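Local coordinates for Carboxylesterase/phospholipase family protein (Francisella tularensis subsp. tularensis, PDB 4F21) that probably hydrolyses carboxylic esters as a serine hydrolase of the alpha/beta-hydrolase superfamily, in its carboxylesterase/phospholipase family, at residues A[31-36]-A[63-68]; A[40-45]-A[135-140]; A[186-191]-A[214-219]. All coordinates share one frame; numbering follows the deposited sequence.

In the fold
All three contacts belong to one mixed beta sheet but sample its middle, one edge, and the loop end near the other edge. Interaction 2 is its buried core: two central parallel strands, joined by backbone bonds and apolar side chains, ending at Ser-140. Interaction 1 lies at the surface, where loop 31-36 meets the turn leading into strand 67-72; its chemistry is a salt bridge, proline packing and one weak backbone bond. It touches interaction 2, Arg-68 O probably accepting a hydrogen bond from Val-40 N on the neighbouring strand. Interaction 3, partly buried, pairs the edge strand 216-221 with strand 186-191 and mixes apolar with polar side chains; its centre is about 14 Å from that of interaction 2.

Interaction 1 of 3, residues A[31-36]-A[63-68]; sequences EPAKQA and SLDEIR
Residues 31-36 form an irregular loop that wraps over the turn 63-66 and the start of strand 67-72, joined to it by a single weak backbone bond, Lys-34 N to Asp-65 O (2.7 Å), bent to 128° at the hydrogen. The ring of Pro-32 presses onto the backbone of the turn, its CB lying 3.2 Å from Asp-65 O and 3.3 Å from Ile-67 N, while Pro-32 CD lies 3.9 Å from Arg-68 CA. Glu-31 starts out pointing away from the turn; the bend at chi2 (62°) brings its carboxylate back to Arg-68, and OE1 makes a salt bridge with NH2 at 3.1 Å. The two side chains run alongside each other, yet carboxylate and guanidinium planes are 67° apart, so they do not form a flat, two-pronged pair. The methyl CB of Ala-36 lies over one face of the same guanidinium, 3.3 Å from Arg-68 NH2. In the fold, this loop links strand 27-30 to strand 38-44, passing the start of strand 67-72, which sits between those two in the sheet. The extended chain of Lys-34 runs obliquely across Asp-65, its CD 3.6 Å from Asp-65 CB, although the opposite charges stay beyond salt-bridge range. Gln-35 O receives a CA-H contact from Glu-66, whose carboxylate turns instead to Arg-37 in a salt bridge.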
loop_
_atom_site.group_PDB
_atom_site.type_symbol
_atom_site.label_atom_id
_atom_site.label_comp_id
_atom_site.label_asym_id
_atom_site.label_seq_id
_atom_site.Cartn_x
_atom_site.Cartn_y
_atom_site.Cartn_z
ATOM N N GLU A 31 16.355 -5.845 10.324
ATOM C CA GLU A 31 16.157 -7.036 11.134
ATOM C C GLU A 31 15.841 -6.615 12.563
ATOM O O GLU A 31 16.531 -5.767 13.129
ATOM C CB GLU A 31 17.400 -7.923 11.095
ATOM C CG GLU A 31 17.110 -9.399 11.301
ATOM C CD GLU A 31 16.218 -9.968 10.214
ATOM O OE1 GLU A 31 15.139 -10.504 10.545
ATOM O OE2 GLU A 31 16.599 -9.879 9.028
ATOM N N PRO A 32 14.788 -7.200 13.152
ATOM C CA PRO A 32 14.321 -6.779 14.475
ATOM C C PRO A 32 15.283 -7.195 15.581
ATOM O O PRO A 32 16.120 -8.075 15.372
ATOM C CB PRO A 32 12.990 -7.518 14.617
ATOM C CG PRO A 32 13.154 -8.734 13.781
ATOM C CD PRO A 32 13.982 -8.308 12.609
ATOM N N ALA A 33 15.159 -6.556 16.741
ATOM C CA ALA A 33 16.012 -6.849 17.887
ATOM C C ALA A 33 15.859 -8.298 18.344
ATOM O O ALA A 33 16.846 -9.023 18.471
ATOM C CB ALA A 33 15.714 -5.888 19.029
ATOM N N LYS A 34 14.622 -8.715 18.593
ATOM C CA LYS A 34 14.348 -10.110 18.919
ATOM C C LYS A 34 14.084 -10.880 17.629
ATOM O O LYS A 34 14.251 -10.341 16.535
ATOM C CB LYS A 34 13.151 -10.228 19.868
ATOM C CG LYS A 34 13.333 -9.517 21.204
ATOM C CD LYS A 34 12.123 -9.708 22.105
ATOM C CE LYS A 34 12.304 -8.989 23.433
ATOM N NZ LYS A 34 11.128 -9.180 24.327
ATOM N N GLN A 35 13.674 -12.137 17.760
ATOM C CA GLN A 35 13.416 -12.982 16.600
ATOM C C GLN A 35 12.325 -12.391 15.713
ATOM O O GLN A 35 11.326 -11.877 16.208
ATOM C CB GLN A 35 13.018 -14.388 17.046
ATOM C CG GLN A 35 12.885 -15.378 15.905
ATOM C CD GLN A 35 12.252 -16.681 16.341
ATOM O OE1 GLN A 35 11.282 -16.691 17.100
ATOM N NE2 GLN A 35 12.802 -17.794 15.867
ATOM N N ALA A 36 12.525 -12.465 14.400
ATOM C CA ALA A 36 11.533 -11.969 13.454
ATOM C C ALA A 36 10.307 -12.864 13.461
ATOM O O ALA A 36 10.388 -14.047 13.140
ATOM C CB ALA A 36 12.116 -11.883 12.055
ATOM N N SER A 63 6.254 -2.002 19.751
ATOM C CA SER A 63 7.442 -2.833 19.919
ATOM C C SER A 63 7.919 -3.390 18.580
ATOM O O SER A 63 7.197 -4.123 17.907
ATOM C CB SER A 63 7.186 -3.967 20.920
ATOM O OG SER A 63 6.153 -4.838 20.489
ATOM N N LEU A 64 9.135 -3.017 18.193
ATOM C CA LEU A 64 9.738 -3.526 16.971
ATOM C C LEU A 64 10.744 -4.611 17.319
ATOM O O LEU A 64 11.689 -4.871 16.573
ATOM C CB LEU A 64 10.407 -2.400 16.185
ATOM C CG LEU A 64 9.468 -1.286 15.718
ATOM C CD1 LEU A 64 10.233 -0.260 14.907
ATOM C CD2 LEU A 64 8.294 -1.843 14.919
ATOM N N ASP A 65 10.529 -5.233 18.472
ATOM C CA ASP A 65 11.311 -6.385 18.891
ATOM C C ASP A 65 11.185 -7.535 17.894
ATOM O O ASP A 65 12.157 -8.234 17.624
ATOM C CB ASP A 65 10.867 -6.852 20.278
ATOM C CG ASP A 65 11.387 -5.959 21.388
ATOM O OD1 ASP A 65 10.621 -5.672 22.332
ATOM O OD2 ASP A 65 12.564 -5.548 21.319
ATOM N N GLU A 66 9.990 -7.723 17.341
ATOM C CA GLU A 66 9.728 -8.878 16.485
ATOM C C GLU A 66 9.195 -8.511 15.102
ATOM O O GLU A 66 8.389 -9.247 14.534
ATOM C CB GLU A 66 8.741 -9.823 17.171
ATOM C CG GLU A 66 9.117 -10.201 18.589
ATOM C CD GLU A 66 8.169 -11.218 19.188
ATOM O OE1 GLU A 66 8.317 -12.420 18.882
ATOM O OE2 GLU A 66 7.275 -10.815 19.962
ATOM N N ILE A 67 9.646 -7.386 14.557
ATOM C CA ILE A 67 9.153 -6.933 13.257
ATOM C C ILE A 67 10.271 -6.649 12.250
ATOM O O ILE A 67 11.073 -5.733 12.439
ATOM C CB ILE A 67 8.255 -5.683 13.394
ATOM C CG1 ILE A 67 7.052 -5.987 14.287
ATOM C CG2 ILE A 67 7.778 -5.215 12.033
ATOM C CD1 ILE A 67 6.123 -4.818 14.479
ATOM N N ARG A 68 10.315 -7.446 11.184
ATOM C CA ARG A 68 11.243 -7.223 10.081
ATOM C C ARG A 68 10.667 -6.197 9.118
ATOM O O ARG A 68 9.491 -6.256 8.777
ATOM C CB ARG A 68 11.498 -8.524 9.322
ATOM C CG ARG A 68 12.364 -8.349 8.077
ATOM C CD ARG A 68 12.438 -9.623 7.249
ATOM N NE ARG A 68 13.211 -10.672 7.906
ATOM C CZ ARG A 68 12.679 -11.726 8.514
ATOM N NH1 ARG A 68 11.364 -11.871 8.550
ATOM N NH2 ARG A 68 13.460 -12.635 9.084
#

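Interaction 2 of 3, residues A[40-45]-A[135-140]; sequences VIWLHG and ILAGFS
Two neighbouring parallel strands at the centre of the alpha/beta-hydrolase sheet, 40-44 and 135-139, pair here, the second running into Ser-140, the probable nucleophile. Their axes come within 4.8 Å of each other. Ile-41 uses both its backbone polar groups: its N binds Ile-135 O at 2.8 Å, and its O accepts from Ala-137 N at 3.0 Å. Leu-43 N then bonds to Ala-137 O at 3.0 Å, whereas the last link, Phe-139 N to Leu-43 O, is weak at 3.5 Å. On the face carrying Val-40, Trp-42 and Ala-137, the CB of Ala-137 meets the benzo part of the indole, 3.6 Å from Trp-42 CE3 and nearly as close to CZ3. With CG anti to the backbone N (chi1 -167°), the indole reaches Ala-137 CB obliquely. Val-40 CG1 also lies 4.3 Å from Ile-135 CB on this face. On the other face Ile-41 and Leu-136 lie side by side. One methyl, Leu-136 CD2, touches both Ile-41 CB and Ile-41 CD1, each at 3.7 Å. Next along this face, Leu-43 is opposite Gly-138, which has no side chain to set against it. Helix 111-126 packs on this face, Ile-121 touching Ile-41 and Leu-136, and Val-117 touching Leu-136 and Leu-43. Past the strand end, Ser-140 has phi 55° and psi -116°, and its OG is hydrogen-bonded to His-226 NE2. That strained backbone, placed directly after a central strand, is characteristic of the nucleophile elbow of alpha/beta-hydrolases, where Ser-140, His-226 and Asp-194 probably form the catalytic triad.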
loop_
_atom_site.group_PDB
_atom_site.type_symbol
_atom_site.label_atom_id
_atom_site.label_comp_id
_atom_site.label_asym_id
_atom_site.label_seq_id
_atom_site.Cartn_x
_atom_site.Cartn_y
_atom_site.Cartn_z
ATOM N N VAL A 40 6.803 -6.087 7.670
ATOM C CA VAL A 40 6.090 -5.023 6.976
ATOM C C VAL A 40 6.797 -4.660 5.677
ATOM O O VAL A 40 7.921 -4.153 5.684
ATOM C CB VAL A 40 5.934 -3.755 7.841
ATOM C CG1 VAL A 40 4.924 -2.803 7.204
ATOM C CG2 VAL A 40 5.496 -4.120 9.244
ATOM N N ILE A 41 6.131 -4.938 4.561
ATOM C CA ILE A 41 6.645 -4.563 3.258
ATOM C C ILE A 41 6.140 -3.168 2.906
ATOM O O ILE A 41 4.956 -2.982 2.619
ATOM C CB ILE A 41 6.235 -5.583 2.184
ATOM C CG1 ILE A 41 6.681 -6.984 2.605
ATOM C CG2 ILE A 41 6.831 -5.213 0.835
ATOM C CD1 ILE A 41 6.409 -8.055 1.578
ATOM N N TRP A 42 7.046 -2.193 2.958
ATOM C CA TRP A 42 6.723 -0.791 2.698
ATOM C C TRP A 42 7.170 -0.373 1.299
ATOM O O TRP A 42 8.366 -0.347 1.000
ATOM C CB TRP A 42 7.388 0.111 3.744
ATOM C CG TRP A 42 6.865 1.519 3.751
ATOM C CD1 TRP A 42 7.234 2.535 2.918
ATOM C CD2 TRP A 42 5.882 2.066 4.640
ATOM N NE1 TRP A 42 6.537 3.677 3.228
ATOM C CE2 TRP A 42 5.703 3.417 4.283
ATOM C CE3 TRP A 42 5.135 1.544 5.702
ATOM C CZ2 TRP A 42 4.805 4.252 4.946
ATOM C CZ3 TRP A 42 4.245 2.377 6.361
ATOM C CH2 TRP A 42 4.089 3.715 5.981
ATOM N N LEU A 43 6.203 -0.036 0.450
ATOM C CA LEU A 43 6.481 0.319 -0.938
ATOM C C LEU A 43 6.411 1.827 -1.178
ATOM O O LEU A 43 5.598 2.527 -0.573
ATOM C CB LEU A 43 5.499 -0.393 -1.875
ATOM C CG LEU A 43 5.301 -1.899 -1.684
ATOM C CD1 LEU A 43 4.300 -2.439 -2.695
ATOM C CD2 LEU A 43 6.628 -2.641 -1.782
ATOM N N HIS A 44 7.271 2.319 -2.064
ATOM C CA HIS A 44 7.220 3.715 -2.487
ATOM C C HIS A 44 7.623 3.844 -3.954
ATOM O O HIS A 44 8.435 3.064 -4.450
ATOM C CB HIS A 44 8.081 4.614 -1.582
ATOM C CG HIS A 44 9.557 4.405 -1.729
ATOM N ND1 HIS A 44 10.326 3.814 -0.747
ATOM C CD2 HIS A 44 10.413 4.729 -2.728
ATOM C CE1 HIS A 44 11.585 3.769 -1.142
ATOM N NE2 HIS A 44 11.665 4.317 -2.341
ATOM N N GLY A 45 7.044 4.819 -4.647
ATOM C CA GLY A 45 7.320 5.021 -6.059
ATOM C C GLY A 45 8.737 5.483 -6.332
ATOM O O GLY A 45 8.956 6.592 -6.818
ATOM N N ILE A 135 2.523 -7.449 6.346
ATOM C CA ILE A 135 1.636 -6.349 5.976
ATOM C C ILE A 135 2.157 -5.578 4.764
ATOM O O ILE A 135 3.313 -5.158 4.733
ATOM C CB ILE A 135 1.440 -5.361 7.142
ATOM C CG1 ILE A 135 0.708 -6.029 8.303
ATOM C CG2 ILE A 135 0.662 -4.135 6.690
ATOM C CD1 ILE A 135 0.401 -5.075 9.436
ATOM N N LEU A 136 1.294 -5.393 3.768
ATOM C CA LEU A 136 1.634 -4.597 2.593
ATOM C C LEU A 136 1.151 -3.154 2.742
ATOM O O LEU A 136 -0.045 -2.871 2.666
ATOM C CB LEU A 136 1.048 -5.224 1.325
ATOM C CG LEU A 136 1.468 -6.668 1.043
ATOM C CD1 LEU A 136 0.750 -7.221 -0.179
ATOM C CD2 LEU A 136 2.975 -6.756 0.868
ATOM N N ALA A 137 2.091 -2.242 2.959
ATOM C CA ALA A 137 1.769 -0.826 3.068
ATOM C C ALA A 137 2.292 -0.086 1.846
ATOM O O ALA A 137 3.355 -0.418 1.319
ATOM C CB ALA A 137 2.368 -0.244 4.334
ATOM N N GLY A 138 1.547 0.916 1.393
ATOM C CA GLY A 138 1.954 1.671 0.225
ATOM C C GLY A 138 1.623 3.145 0.325
ATOM O O GLY A 138 0.634 3.519 0.948
ATOM N N PHE A 139 2.461 3.979 -0.282
ATOM C CA PHE A 139 2.207 5.414 -0.344
ATOM C C PHE A 139 2.179 5.902 -1.792
ATOM O O PHE A 139 3.056 5.559 -2.589
ATOM C CB PHE A 139 3.260 6.192 0.453
ATOM C CG PHE A 139 3.175 7.686 0.273
ATOM C CD1 PHE A 139 2.275 8.436 1.009
ATOM C CD2 PHE A 139 3.996 8.340 -0.632
ATOM C CE1 PHE A 139 2.194 9.807 0.843
ATOM C CE2 PHE A 139 3.918 9.709 -0.803
ATOM C CZ PHE A 139 3.020 10.443 -0.064
ATOM N N SER A 140 1.160 6.695 -2.114
ATOM C CA SER A 140 1.052 7.365 -3.409
ATOM C C SER A 140 1.142 6.366 -4.554
ATOM O O SER A 140 0.283 5.500 -4.710
ATOM C CB SER A 140 2.137 8.438 -3.551
ATOM O OG SER A 140 2.054 9.105 -4.796
#

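Interaction 3 of 3, residues A[186-191]-A[214-219]; sequences ILVCHG and FANEYK
Asn-216 holds its CG between the backbone N and the carbonyl carbon (chi1 66°), which carries the amide back across Val-188, where Asn-216 OD1 lies 3.4 Å from Val-188 CG2, the methyl anti to the valine's carbonyl carbon. That oxygen has its hydrogen-bond partner in Ser-206 OG. The other methyl of Val-188, CG1, packs on Tyr-218 CD1 at 3.9 Å, so the valine is wedged between amide and phenol. Ile-186 adds to the same face: its CB lies against the CB of Asn-216, and its CD1 reaches Phe-214 CB at 3.6 Å. On the opposite face the extended chain of Lys-219 crosses Leu-187 at about a right angle, CD 3.9 Å from Leu-187 CD1. Between these two faces the strands run parallel, with four backbone hydrogen bonds. Val-188 N to Glu-217 O (3.0 Å) and Lys-219 N to Val-188 O (2.9 Å) are the shorter pair; Glu-217 N to Ile-186 O and His-190 N to Lys-219 O are longer. The two strands are joined by helix 199-210 in a beta-alpha-beta crossover, and that helix packs on the face of Val-188, Asn-216 and Tyr-218 through Leu-205, Ser-206 and Leu-209. Helix 230-243 meets the Leu-187 and Cys-189 face, and strand 159-163 flanks strand 186-191 on the side away from the edge strand 216-221.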
loop_
_atom_site.group_PDB
_atom_site.type_symbol
_atom_site.label_atom_id
_atom_site.label_comp_id
_atom_site.label_asym_id
_atom_site.label_seq_id
_atom_site.Cartn_x
_atom_site.Cartn_y
_atom_site.Cartn_z
ATOM N N ILE A 186 -7.508 -3.595 6.665
ATOM C CA ILE A 186 -7.066 -2.604 5.694
ATOM C C ILE A 186 -7.166 -1.210 6.291
ATOM O O ILE A 186 -8.193 -0.836 6.857
ATOM C CB ILE A 186 -7.898 -2.666 4.398
ATOM C CG1 ILE A 186 -7.750 -4.038 3.738
ATOM C CG2 ILE A 186 -7.476 -1.562 3.436
ATOM C CD1 ILE A 186 -8.551 -4.200 2.469
ATOM N N LEU A 187 -6.085 -0.447 6.177
ATOM C CA LEU A 187 -6.081 0.936 6.630
ATOM C C LEU A 187 -5.879 1.867 5.451
ATOM O O LEU A 187 -4.852 1.818 4.778
ATOM C CB LEU A 187 -4.978 1.172 7.660
ATOM C CG LEU A 187 -4.784 2.629 8.092
ATOM C CD1 LEU A 187 -6.019 3.157 8.811
ATOM C CD2 LEU A 187 -3.547 2.782 8.964
ATOM N N VAL A 188 -6.870 2.713 5.204
ATOM C CA VAL A 188 -6.762 3.732 4.175
ATOM C C VAL A 188 -6.542 5.081 4.841
ATOM O O VAL A 188 -7.271 5.451 5.760
ATOM C CB VAL A 188 -8.037 3.801 3.315
ATOM C CG1 VAL A 188 -7.834 4.743 2.140
ATOM C CG2 VAL A 188 -8.417 2.417 2.827
ATOM N N CYS A 189 -5.526 5.807 4.387
ATOM C CA CYS A 189 -5.275 7.165 4.859
ATOM C C CYS A 189 -5.169 8.096 3.659
ATOM O O CYS A 189 -4.703 7.686 2.597
ATOM C CB CYS A 189 -3.988 7.225 5.687
ATOM S SG CYS A 189 -3.988 6.224 7.198
ATOM N N HIS A 190 -5.605 9.343 3.816
ATOM C CA HIS A 190 -5.566 10.291 2.704
ATOM C C HIS A 190 -5.651 11.757 3.135
ATOM O O HIS A 190 -6.340 12.098 4.094
ATOM C CB HIS A 190 -6.674 9.981 1.691
ATOM C CG HIS A 190 -6.300 10.300 0.277
ATOM N ND1 HIS A 190 -6.130 9.329 -0.686
ATOM C CD2 HIS A 190 -6.045 11.482 -0.332
ATOM C CE1 HIS A 190 -5.797 9.900 -1.830
ATOM N NE2 HIS A 190 -5.738 11.206 -1.642
ATOM N N GLY A 191 -4.951 12.621 2.408
ATOM C CA GLY A 191 -4.929 14.040 2.712
ATOM C C GLY A 191 -6.088 14.790 2.092
ATOM O O GLY A 191 -6.518 14.484 0.979
ATOM N N PHE A 214 -14.128 -6.030 1.127
ATOM C CA PHE A 214 -13.019 -5.714 2.019
ATOM C C PHE A 214 -13.337 -4.477 2.856
ATOM O O PHE A 214 -13.253 -3.349 2.368
ATOM C CB PHE A 214 -11.737 -5.467 1.220
ATOM C CG PHE A 214 -11.278 -6.646 0.413
ATOM C CD1 PHE A 214 -10.279 -7.480 0.888
ATOM C CD2 PHE A 214 -11.831 -6.910 -0.830
ATOM C CE1 PHE A 214 -9.848 -8.560 0.142
ATOM C CE2 PHE A 214 -11.405 -7.990 -1.579
ATOM C CZ PHE A 214 -10.412 -8.814 -1.094
ATOM N N ALA A 215 -13.698 -4.690 4.116
ATOM C CA ALA A 215 -13.957 -3.583 5.025
ATOM C C ALA A 215 -12.651 -2.882 5.380
ATOM O O ALA A 215 -11.602 -3.520 5.475
ATOM C CB ALA A 215 -14.650 -4.080 6.278
ATOM N N ASN A 216 -12.720 -1.568 5.577
ATOM C CA ASN A 216 -11.529 -0.783 5.882
ATOM C C ASN A 216 -11.839 0.474 6.683
ATOM O O ASN A 216 -12.928 1.038 6.574
ATOM C CB ASN A 216 -10.794 -0.402 4.593
ATOM C CG ASN A 216 -11.596 0.549 3.717
ATOM O OD1 ASN A 216 -11.580 1.763 3.921
ATOM N ND2 ASN A 216 -12.293 -0.000 2.728
ATOM N N GLU A 217 -10.874 0.899 7.493
ATOM C CA GLU A 217 -10.959 2.170 8.198
ATOM C C GLU A 217 -10.502 3.282 7.270
ATOM O O GLU A 217 -9.378 3.255 6.773
ATOM C CB GLU A 217 -10.059 2.163 9.435
ATOM C CG GLU A 217 -10.592 1.387 10.626
ATOM C CD GLU A 217 -9.571 1.301 11.746
ATOM O OE1 GLU A 217 -8.388 1.024 11.447
ATOM O OE2 GLU A 217 -9.946 1.521 12.919
ATOM N N TYR A 218 -11.370 4.256 7.026
ATOM C CA TYR A 218 -10.986 5.408 6.223
ATOM C C TYR A 218 -10.636 6.585 7.128
ATOM O O TYR A 218 -11.489 7.102 7.850
ATOM C CB TYR A 218 -12.091 5.796 5.237
ATOM C CG TYR A 218 -11.707 6.950 4.338
ATOM C CD1 TYR A 218 -11.087 6.726 3.118
ATOM C CD2 TYR A 218 -11.951 8.266 4.717
ATOM C CE1 TYR A 218 -10.726 7.775 2.299
ATOM C CE2 TYR A 218 -11.593 9.320 3.908
ATOM C CZ TYR A 218 -10.981 9.071 2.700
ATOM O OH TYR A 218 -10.624 10.121 1.888
ATOM N N LYS A 219 -9.377 7.004 7.083
ATOM C CA LYS A 219 -8.901 8.084 7.934
ATOM C C LYS A 219 -8.304 9.224 7.115
ATOM O O LYS A 219 -7.144 9.162 6.709
ATOM C CB LYS A 219 -7.868 7.552 8.932
ATOM C CG LYS A 219 -8.307 6.289 9.647
ATOM C CD LYS A 219 -7.540 6.072 10.933
ATOM C CE LYS A 219 -8.175 4.964 11.756
ATOM N NZ LYS A 219 -7.570 4.858 13.111
#